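Local structure of dnab-like replicative helicase (3BH0) at residues G50-L58 with K87-D97. The protein is a phage DnaB-family replicative helicase, here its ATPase domain, which probably hydrolyses ATP to drive 5'-3' unwinding of DNA. Numbering follows the deposited sequence.
Sequences GVPSGFTEL and KQAKNMSDNDD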
loop_
_atom_site.group_PDB
_atom_site.type_symbol
_atom_site.label_atom_id
_atom_site.label_comp_id
_atom_site.label_asym_id
_atom_site.label_seq_id
_atom_site.Cartn_x
_atom_site.Cartn_y
_atom_site.Cartn_z
ATOM N N GLY A 50 1.829 4.671 14.812
ATOM C CA GLY A 50 1.307 5.136 13.532
ATOM C C GLY A 50 0.126 4.364 12.972
ATOM O O GLY A 50 -0.535 3.601 13.673
ATOM N N VAL A 51 -0.138 4.596 11.691
ATOM C CA VAL A 51 -1.233 3.966 10.983
ATOM C C VAL A 51 -0.888 2.502 10.773
ATOM O O VAL A 51 0.183 2.187 10.239
ATOM C CB VAL A 51 -1.448 4.610 9.596
ATOM C CG1 VAL A 51 -2.716 4.082 8.967
ATOM C CG2 VAL A 51 -1.490 6.128 9.692
ATOM N N PRO A 52 -1.792 1.598 11.187
ATOM C CA PRO A 52 -1.512 0.171 11.004
ATOM C C PRO A 52 -1.788 -0.306 9.565
ATOM O O PRO A 52 -2.777 0.105 8.942
ATOM C CB PRO A 52 -2.483 -0.500 11.982
ATOM C CG PRO A 52 -3.655 0.447 12.056
ATOM C CD PRO A 52 -3.107 1.833 11.827
ATOM N N SER A 53 -0.903 -1.155 9.053
ATOM C CA SER A 53 -1.171 -1.951 7.854
ATOM C C SER A 53 -2.268 -2.973 8.148
ATOM O O SER A 53 -3.029 -3.339 7.258
ATOM C CB SER A 53 0.084 -2.697 7.451
ATOM O OG SER A 53 0.489 -3.553 8.499
ATOM N N GLY A 54 -2.335 -3.420 9.406
ATOM C CA GLY A 54 -3.303 -4.411 9.860
ATOM C C GLY A 54 -2.690 -5.801 9.875
ATOM O O GLY A 54 -3.339 -6.785 10.242
ATOM N N PHE A 55 -1.435 -5.879 9.446
ATOM C CA PHE A 55 -0.686 -7.103 9.518
ATOM C C PHE A 55 0.192 -7.016 10.753
ATOM O O PHE A 55 1.233 -6.342 10.771
ATOM C CB PHE A 55 0.095 -7.364 8.225
ATOM C CG PHE A 55 -0.769 -7.345 6.990
ATOM C CD1 PHE A 55 -1.838 -8.228 6.855
ATOM C CD2 PHE A 55 -0.535 -6.434 5.970
ATOM C CE1 PHE A 55 -2.654 -8.201 5.720
ATOM C CE2 PHE A 55 -1.348 -6.411 4.826
ATOM C CZ PHE A 55 -2.401 -7.292 4.712
ATOM N N THR A 56 -0.280 -7.694 11.795
ATOM C CA THR A 56 0.287 -7.651 13.139
ATOM C C THR A 56 1.819 -7.526 13.149
ATOM O O THR A 56 2.366 -6.561 13.690
ATOM C CB THR A 56 -0.191 -8.900 13.949
ATOM O OG1 THR A 56 -1.609 -9.067 13.773
ATOM C CG2 THR A 56 0.128 -8.768 15.439
ATOM N N GLU A 57 2.488 -8.490 12.520
ATOM C CA GLU A 57 3.932 -8.634 12.637
ATOM C C GLU A 57 4.709 -7.597 11.859
ATOM O O GLU A 57 5.889 -7.414 12.104
ATOM C CB GLU A 57 4.375 -10.045 12.213
ATOM C CG GLU A 57 4.001 -11.146 13.197
ATOM C CD GLU A 57 4.479 -10.862 14.621
ATOM O OE1 GLU A 57 5.660 -10.462 14.800
ATOM O OE2 GLU A 57 3.660 -11.037 15.561
ATOM N N LEU A 58 4.058 -6.944 10.905
ATOM C CA LEU A 58 4.691 -5.872 10.152
ATOM C C LEU A 58 4.596 -4.574 10.956
ATOM O O LEU A 58 5.547 -3.793 11.004
ATOM C CB LEU A 58 4.059 -5.729 8.753
ATOM C CG LEU A 58 4.323 -4.434 7.965
ATOM C CD1 LEU A 58 5.762 -4.381 7.477
ATOM C CD2 LEU A 58 3.337 -4.250 6.804
ATOM N N LYS A 87 -6.060 -4.707 0.809
ATOM C CA LYS A 87 -6.264 -5.281 2.129
ATOM C C LYS A 87 -5.894 -4.209 3.152
ATOM O O LYS A 87 -6.730 -3.792 3.949
ATOM C CB LYS A 87 -5.454 -6.567 2.270
ATOM C CG LYS A 87 -5.559 -7.260 3.606
ATOM C CD LYS A 87 -6.968 -7.700 3.918
ATOM C CE LYS A 87 -7.043 -8.200 5.353
ATOM N NZ LYS A 87 -8.382 -8.794 5.608
ATOM N N GLN A 88 -4.653 -3.734 3.068
ATOM C CA GLN A 88 -4.163 -2.588 3.834
ATOM C C GLN A 88 -5.099 -1.392 3.820
ATOM O O GLN A 88 -5.421 -0.854 4.877
ATOM C CB GLN A 88 -2.776 -2.154 3.354
ATOM C CG GLN A 88 -1.690 -3.146 3.673
ATOM C CD GLN A 88 -0.318 -2.519 3.820
ATOM O OE1 GLN A 88 0.685 -3.105 3.411
ATOM N NE2 GLN A 88 -0.258 -1.331 4.405
ATOM N N ALA A 89 -5.541 -0.977 2.636
ATOM C CA ALA A 89 -6.427 0.179 2.529
ATOM C C ALA A 89 -7.635 0.044 3.449
ATOM O O ALA A 89 -8.019 0.995 4.127
ATOM C CB ALA A 89 -6.872 0.392 1.091
ATOM N N LYS A 90 -8.223 -1.147 3.488
ATOM C CA LYS A 90 -9.437 -1.359 4.252
ATOM C C LYS A 90 -9.133 -1.443 5.737
ATOM O O LYS A 90 -9.913 -0.952 6.549
ATOM C CB LYS A 90 -10.173 -2.604 3.757
ATOM C CG LYS A 90 -11.692 -2.582 4.012
ATOM C CD LYS A 90 -12.050 -3.495 5.161
ATOM C CE LYS A 90 -13.517 -3.383 5.543
ATOM N NZ LYS A 90 -13.823 -4.481 6.533
ATOM N N ASN A 91 -7.998 -2.056 6.074
ATOM C CA ASN A 91 -7.499 -2.146 7.443
ATOM C C ASN A 91 -7.227 -0.792 8.089
ATOM O O ASN A 91 -7.505 -0.588 9.272
ATOM C CB ASN A 91 -6.211 -2.958 7.466
ATOM C CG ASN A 91 -6.459 -4.438 7.443
ATOM O OD1 ASN A 91 -7.595 -4.894 7.581
ATOM N ND2 ASN A 91 -5.391 -5.208 7.282
ATOM N N MET A 92 -6.658 0.118 7.305
ATOM C CA MET A 92 -6.441 1.499 7.734
ATOM C C MET A 92 -7.744 2.265 7.835
ATOM O O MET A 92 -7.910 3.079 8.739
ATOM C CB MET A 92 -5.532 2.222 6.755
ATOM C CG MET A 92 -4.155 1.647 6.687
ATOM S SD MET A 92 -3.271 2.384 5.330
ATOM C CE MET A 92 -1.823 1.369 5.402
ATOM N N SER A 93 -8.657 2.019 6.898
ATOM C CA SER A 93 -9.989 2.588 6.957
ATOM C C SER A 93 -10.673 2.194 8.257
ATOM O O SER A 93 -11.406 2.992 8.837
ATOM C CB SER A 93 -10.825 2.131 5.771
ATOM O OG SER A 93 -12.169 2.563 5.916
ATOM N N ASP A 94 -10.412 0.973 8.716
ATOM C CA ASP A 94 -10.995 0.444 9.949
ATOM C C ASP A 94 -10.463 1.094 11.236
ATOM O O ASP A 94 -11.112 1.038 12.277
ATOM C CB ASP A 94 -10.803 -1.075 10.016
ATOM C CG ASP A 94 -11.703 -1.834 9.046
ATOM O OD1 ASP A 94 -12.536 -1.212 8.340
ATOM O OD2 ASP A 94 -11.559 -3.071 8.998
ATOM N N ASN A 95 -9.285 1.697 11.174
ATOM C CA ASN A 95 -8.791 2.512 12.280
ATOM C C ASN A 95 -9.430 3.900 12.232
ATOM O O ASN A 95 -9.128 4.761 13.047
ATOM C CB ASN A 95 -7.275 2.653 12.174
ATOM C CG ASN A 95 -6.562 2.283 13.450
ATOM O OD1 ASN A 95 -5.789 3.081 13.992
ATOM N ND2 ASN A 95 -6.791 1.058 13.929
ATOM N N ASP A 96 -10.319 4.099 11.262
ATOM C CA ASP A 96 -10.952 5.393 10.967
ATOM C C ASP A 96 -9.958 6.430 10.416
ATOM O O ASP A 96 -10.175 7.646 10.517
ATOM C CB ASP A 96 -11.753 5.936 12.158
ATOM C CG ASP A 96 -12.952 6.774 11.717
ATOM O OD1 ASP A 96 -12.848 8.028 11.761
ATOM O OD2 ASP A 96 -13.989 6.175 11.310
ATOM N N ASP A 97 -8.874 5.936 9.823
ATOM C CA ASP A 97 -7.981 6.778 9.047
ATOM C C ASP A 97 -8.594 6.902 7.660
ATOM O O ASP A 97 -9.476 6.103 7.300
ATOM C CB ASP A 97 -6.579 6.173 8.997
ATOM C CG ASP A 97 -5.911 6.139 10.365
ATOM O OD1 ASP A 97 -5.785 7.217 10.985
ATOM O OD2 ASP A 97 -5.517 5.041 10.823
#
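Asn91 ND2 donates to Ser53 O at 3.0 Å, with an N-H...O angle of 158°. The donor lies in the carbonyl plane, on a lone pair, and the oxygen is only 4° out of the Asn91 amide plane, a geometry that favours a directed bond. The same ND2 packs 3.4 Å from Gly54 CA; Gly54 has positive phi and no side chain, which lets the amide come close. Beside this bond, CZ and CE2 of the Phe55 ring meet the CG methylenes of Lys87 and Gln88 obliquely, Phe55 CZ lying 3.3 Å from Lys87 CG. Toward the helix end, Met92 CG, anti to its own carbonyl carbon (chi1 -64°), reaches Val51 CG1 at 3.6 Å, while the Pro52 ring lies against the Asn95 amide.

Further out, Ser53 OG closes an ST turn by accepting from Phe55 N (3.2 Å) and also bonds Asp59, which probably helps hold the bend presenting Ser53 O. Asp97, past a Schellman motif at Asp96, pairs with Arg182. Helix 81-93 follows a strand and a probable Walker A P-loop. The chemistry, one directed amide bond amid packing of mixed apolar and polar groups, is consistent with the loop before helix 56-62 being held against helix 81-93.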